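Local coordinates for protein putative glycoside hydrolase (Parabacteroides distasonis ATCC 8503, PDB 3GYC) that probably hydrolyses glycosidic bonds, as a putative glycoside hydrolase with a cellulase-like TIM-barrel domain, at residues A[15-19]-A[340-345]; A[104-110]-A[149-154]. One frame throughout, in Å; residues are numbered along the deposited sequence.

Overall arrangement
Both contacts are parallel strand pairings in the same eight-stranded sheet, their centres about 15 Å apart. Interaction 1 joins the first strand, 17-23, to the last, 340-343, and so closes the barrel between residues more than 300 positions apart; all its touching residues are buried, and its three direct hydrogen bonds are all backbone to backbone, with one bridging water. Interaction 2 links the neighbouring strands 109-113 and 153-157 where they begin, farther from the chain centre, and mixes buried Val110 and Ile153 with exposed Lys104 and Asp151 and two bridging waters. The two meet through a salt bridge, Arg17 NH2 to Asp107 OD1 at 3.1 Å, while Arg17 NH2 also packs 3.6 Å from Lys109 CD.

Interaction 1: residues A[15-19]-A[340-345]; sequences SPRAI and WVGVAT
Residues 16-19 run extended and parallel to 341-344, in the register Pro16-Val341, Arg17-Gly342, Ala18-Val343 and Ile19-Ala344, with CA-CA distances of 4.5, 4.9, 5.2 and 4.8 Å. The second segment turns a corner at Val341 (phi/psi -101/-16) and Gly342, the latter already extended (-141/118). Arg17 straddles Gly342: its N donates to Val341 O (2.9 Å) and its O accepts from Val343 N (3.1 Å). Ile19 N donates to Val343 O (3.0 Å). This pairing of first and eighth strands closes the parallel TIM barrel. Beyond strand 340-343, a water donates to Ile19 O (2.8 Å) and accepts from Thr345 N (2.9 Å), atoms 4.4 Å apart. A CA-H...O contact joins Ala344 CA to Ile19 O (3.1 Å). Ile19 (chi1 t, chi2 t) lays CG2 4.2 Å from Ala344 CB; Ala18 and Val343 share a face against Ile370. Arg17 leads away: NE bonds to Leu393 O, NH1 to Asn52 O, and NH2 forms a salt bridge with Asp107 OD1. Ala18 N bonds to Asn52 OD1, Val341 and Gly342 pair by backbone with Leu301 and Thr303, Ala344 O accepts from Trp307 NE1, Trp340 NE1 bonds to Thr303 OG1, and Thr345 OG1 to Tyr51 OH.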
# COMPACT_ATOMS: atom_id res chain seq x y z
N SER A 15 -8.71 -12.82 -13.61
CA SER A 15 -8.30 -11.45 -13.93
C SER A 15 -7.62 -10.76 -12.76
O SER A 15 -8.04 -10.90 -11.61
CB SER A 15 -9.51 -10.62 -14.33
OG SER A 15 -9.95 -11.01 -15.62
N PRO A 16 -6.55 -10.01 -13.04
CA PRO A 16 -6.01 -9.21 -11.99
C PRO A 16 -7.01 -8.14 -11.53
O PRO A 16 -7.91 -7.79 -12.25
CB PRO A 16 -4.83 -8.50 -12.67
CG PRO A 16 -4.39 -9.41 -13.70
CD PRO A 16 -5.64 -10.12 -14.17
N ARG A 17 -6.80 -7.61 -10.34
CA ARG A 17 -7.58 -6.50 -9.85
C ARG A 17 -6.83 -5.17 -9.94
O ARG A 17 -5.61 -5.10 -9.75
CB ARG A 17 -8.08 -6.75 -8.42
CG ARG A 17 -9.04 -7.85 -8.38
CD ARG A 17 -10.25 -7.51 -7.59
NE ARG A 17 -11.25 -8.55 -7.65
CZ ARG A 17 -12.54 -8.37 -7.36
NH1 ARG A 17 -13.00 -7.16 -7.02
NH2 ARG A 17 -13.36 -9.39 -7.42
N ALA A 18 -7.57 -4.12 -10.28
CA ALA A 18 -7.02 -2.76 -10.33
C ALA A 18 -7.30 -2.19 -8.94
O ALA A 18 -8.46 -1.98 -8.52
CB ALA A 18 -7.65 -1.91 -11.44
N ILE A 19 -6.22 -1.94 -8.23
CA ILE A 19 -6.24 -1.55 -6.80
C ILE A 19 -5.79 -0.11 -6.56
O ILE A 19 -5.04 0.45 -7.35
CB ILE A 19 -5.39 -2.59 -5.95
CG1 ILE A 19 -5.60 -2.45 -4.45
CG2 ILE A 19 -3.86 -2.55 -6.26
CD1 ILE A 19 -5.06 -3.70 -3.63
N TRP A 340 1.81 -9.63 -11.70
CA TRP A 340 1.01 -8.83 -10.78
C TRP A 340 -0.46 -9.27 -10.76
O TRP A 340 -1.06 -9.43 -11.80
CB TRP A 340 1.11 -7.34 -11.13
CG TRP A 340 2.23 -6.57 -10.43
CD1 TRP A 340 2.07 -5.82 -9.33
CD2 TRP A 340 3.60 -6.44 -10.82
NE1 TRP A 340 3.25 -5.25 -8.96
CE2 TRP A 340 4.21 -5.60 -9.87
CE3 TRP A 340 4.38 -6.95 -11.87
CZ2 TRP A 340 5.55 -5.27 -9.92
CZ3 TRP A 340 5.71 -6.60 -11.94
CH2 TRP A 340 6.29 -5.78 -10.96
N VAL A 341 -0.99 -9.50 -9.57
CA VAL A 341 -2.40 -9.85 -9.38
C VAL A 341 -3.22 -8.63 -8.91
O VAL A 341 -4.44 -8.63 -8.97
CB VAL A 341 -2.57 -11.04 -8.36
CG1 VAL A 341 -1.90 -12.31 -8.92
CG2 VAL A 341 -2.00 -10.69 -7.01
N GLY A 342 -2.51 -7.61 -8.44
CA GLY A 342 -3.08 -6.35 -8.01
C GLY A 342 -2.16 -5.22 -8.45
O GLY A 342 -1.01 -5.14 -8.02
N VAL A 343 -2.66 -4.32 -9.31
CA VAL A 343 -1.86 -3.23 -9.81
C VAL A 343 -2.54 -1.89 -9.59
O VAL A 343 -3.70 -1.80 -9.86
CB VAL A 343 -1.60 -3.41 -11.32
CG1 VAL A 343 -0.63 -2.32 -11.82
CG2 VAL A 343 -1.09 -4.79 -11.62
N ALA A 344 -1.83 -0.90 -9.00
CA ALA A 344 -2.31 0.45 -8.80
C ALA A 344 -1.69 1.30 -9.92
O ALA A 344 -0.64 0.94 -10.45
CB ALA A 344 -1.88 1.00 -7.46
N THR A 345 -2.36 2.38 -10.27
CA THR A 345 -1.86 3.32 -11.27
C THR A 345 -0.99 4.34 -10.55
O THR A 345 -0.05 4.86 -11.14
CB THR A 345 -3.00 4.02 -12.01
OG1 THR A 345 -3.85 4.66 -11.06
CG2 THR A 345 -3.80 3.00 -12.86
O HOH W 1 -4.45 2.98 -8.36

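Interaction 2: residues A[104-110]-A[149-154]; sequences KERDIKV and LLDTIL
A right-handed beta-alpha-beta unit of the TIM barrel, strand 109-113, helix 130-146 and strand 153-157, brings the starts of its two parallel strands together here. Helix 95-105 ends in a Schellman motif: Ile108 N bonds to Cys103 O, and Asp107 N, at the C-prime position (phi/psi 51/42), to Lys104 O at 3.1 Å; the chain then extends into the strand. Opposite, 150-152 forms a 3-10 turn (Ile153 N to Leu150 O, 3.0 Å) before extending at Ile153. Val110 pairs with Ile153 (CA-CA 4.8 Å): Val110 N donates to Thr152 O and Leu154 N to Val110 O, both at 2.8 Å. Val110 CB lies 4.2 Å from Ile153 CD1 (chi1 m, chi2 m), and Lys109 CB 4.1 Å from Leu154 CD1. Lys104, all trans to chi3, sets CB 3.4 Å from Thr152 OG1 and CD 3.9 Å from Leu149 CD2. One water joins Ile108 O (2.7 Å) to Thr152 OG1 (3.0 Å); another accepts from Lys109 NZ (2.8 Å) and donates to Asp151 O (2.7 Å), while Lys109 NZ also bonds to Arg392 O. Two direct backbone bonds thus set the strand register, and water serves the carbonyls of Ile108 and Asp151 just before the strands pair.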
# COMPACT_ATOMS: atom_id res chain seq x y z
N LYS A 104 -18.35 -4.52 -0.57
CA LYS A 104 -18.97 -5.79 -0.95
C LYS A 104 -20.11 -5.59 -1.92
O LYS A 104 -20.27 -6.35 -2.87
CB LYS A 104 -19.48 -6.52 0.28
CG LYS A 104 -20.13 -7.85 0.00
CD LYS A 104 -20.45 -8.52 1.33
CE LYS A 104 -21.04 -9.91 1.15
NZ LYS A 104 -22.36 -9.81 0.45
N GLU A 105 -20.93 -4.59 -1.66
CA GLU A 105 -22.07 -4.26 -2.47
C GLU A 105 -21.67 -3.99 -3.91
O GLU A 105 -22.44 -4.25 -4.79
CB GLU A 105 -22.77 -3.00 -1.90
CG GLU A 105 -23.87 -2.43 -2.75
N ARG A 106 -20.46 -3.49 -4.11
CA ARG A 106 -19.94 -3.10 -5.42
C ARG A 106 -18.87 -4.06 -5.94
O ARG A 106 -18.17 -3.73 -6.89
CB ARG A 106 -19.35 -1.69 -5.30
CG ARG A 106 -20.33 -0.57 -4.91
CD ARG A 106 -19.60 0.77 -4.58
NE ARG A 106 -20.55 1.86 -4.39
CZ ARG A 106 -21.33 1.98 -3.32
NH1 ARG A 106 -21.28 1.10 -2.32
NH2 ARG A 106 -22.18 2.98 -3.24
N ASP A 107 -18.76 -5.25 -5.36
CA ASP A 107 -17.71 -6.23 -5.71
C ASP A 107 -16.30 -5.64 -5.71
O ASP A 107 -15.53 -5.88 -6.63
CB ASP A 107 -17.96 -6.94 -7.07
CG ASP A 107 -16.85 -8.00 -7.41
OD1 ASP A 107 -16.22 -8.60 -6.46
OD2 ASP A 107 -16.58 -8.24 -8.62
N ILE A 108 -15.99 -4.82 -4.73
CA ILE A 108 -14.66 -4.26 -4.55
C ILE A 108 -14.07 -5.12 -3.42
O ILE A 108 -14.73 -5.33 -2.38
CB ILE A 108 -14.71 -2.78 -4.13
CG1 ILE A 108 -15.18 -1.90 -5.30
CG2 ILE A 108 -13.36 -2.29 -3.74
CD1 ILE A 108 -15.65 -0.53 -4.90
N LYS A 109 -12.89 -5.66 -3.66
CA LYS A 109 -12.18 -6.47 -2.67
C LYS A 109 -11.19 -5.56 -1.93
O LYS A 109 -10.75 -4.55 -2.45
CB LYS A 109 -11.46 -7.68 -3.32
CG LYS A 109 -12.14 -9.05 -3.10
CD LYS A 109 -13.32 -9.34 -3.85
CE LYS A 109 -13.99 -10.68 -3.40
NZ LYS A 109 -13.35 -12.02 -3.67
N VAL A 110 -10.91 -5.90 -0.68
CA VAL A 110 -10.09 -5.04 0.18
C VAL A 110 -8.88 -5.73 0.80
O VAL A 110 -9.00 -6.73 1.49
CB VAL A 110 -10.96 -4.41 1.32
CG1 VAL A 110 -10.10 -3.48 2.17
CG2 VAL A 110 -12.17 -3.68 0.68
N LEU A 149 -18.14 -10.48 6.59
CA LEU A 149 -17.45 -9.73 5.55
C LEU A 149 -16.08 -10.26 5.24
O LEU A 149 -15.38 -9.63 4.51
CB LEU A 149 -17.28 -8.24 5.96
CG LEU A 149 -18.59 -7.44 6.08
CD1 LEU A 149 -18.49 -6.25 7.04
CD2 LEU A 149 -19.10 -7.04 4.65
N LEU A 150 -15.69 -11.44 5.73
CA LEU A 150 -14.31 -11.88 5.53
C LEU A 150 -14.00 -12.15 4.05
O LEU A 150 -12.88 -11.95 3.61
CB LEU A 150 -14.00 -13.09 6.39
CG LEU A 150 -12.56 -13.32 6.81
CD1 LEU A 150 -11.94 -12.02 7.30
CD2 LEU A 150 -12.50 -14.45 7.89
N ASP A 151 -15.00 -12.60 3.28
CA ASP A 151 -14.79 -12.85 1.84
C ASP A 151 -14.50 -11.59 1.03
O ASP A 151 -14.05 -11.69 -0.11
CB ASP A 151 -15.97 -13.60 1.26
CG ASP A 151 -16.13 -14.97 1.88
OD1 ASP A 151 -15.07 -15.63 2.10
OD2 ASP A 151 -17.29 -15.37 2.18
N THR A 152 -14.73 -10.42 1.61
CA THR A 152 -14.38 -9.14 0.95
C THR A 152 -12.89 -8.82 1.10
O THR A 152 -12.38 -8.02 0.36
CB THR A 152 -15.24 -8.02 1.55
OG1 THR A 152 -16.60 -8.20 1.11
CG2 THR A 152 -14.74 -6.65 1.15
N ILE A 153 -12.21 -9.47 2.05
CA ILE A 153 -10.82 -9.23 2.29
C ILE A 153 -9.99 -10.07 1.32
O ILE A 153 -10.18 -11.28 1.19
CB ILE A 153 -10.44 -9.55 3.76
CG1 ILE A 153 -11.28 -8.69 4.73
CG2 ILE A 153 -8.93 -9.38 3.95
CD1 ILE A 153 -11.33 -7.18 4.46
N LEU A 154 -9.08 -9.38 0.66
CA LEU A 154 -8.24 -9.97 -0.39
C LEU A 154 -6.96 -10.56 0.18
O LEU A 154 -6.53 -11.64 -0.18
CB LEU A 154 -7.92 -8.85 -1.37
CG LEU A 154 -7.25 -9.16 -2.66
CD1 LEU A 154 -8.15 -10.11 -3.48
CD2 LEU A 154 -6.97 -7.78 -3.35
O HOH W 2 -16.27 -7.53 -1.81
O HOH W 3 -12.79 -13.68 -1.48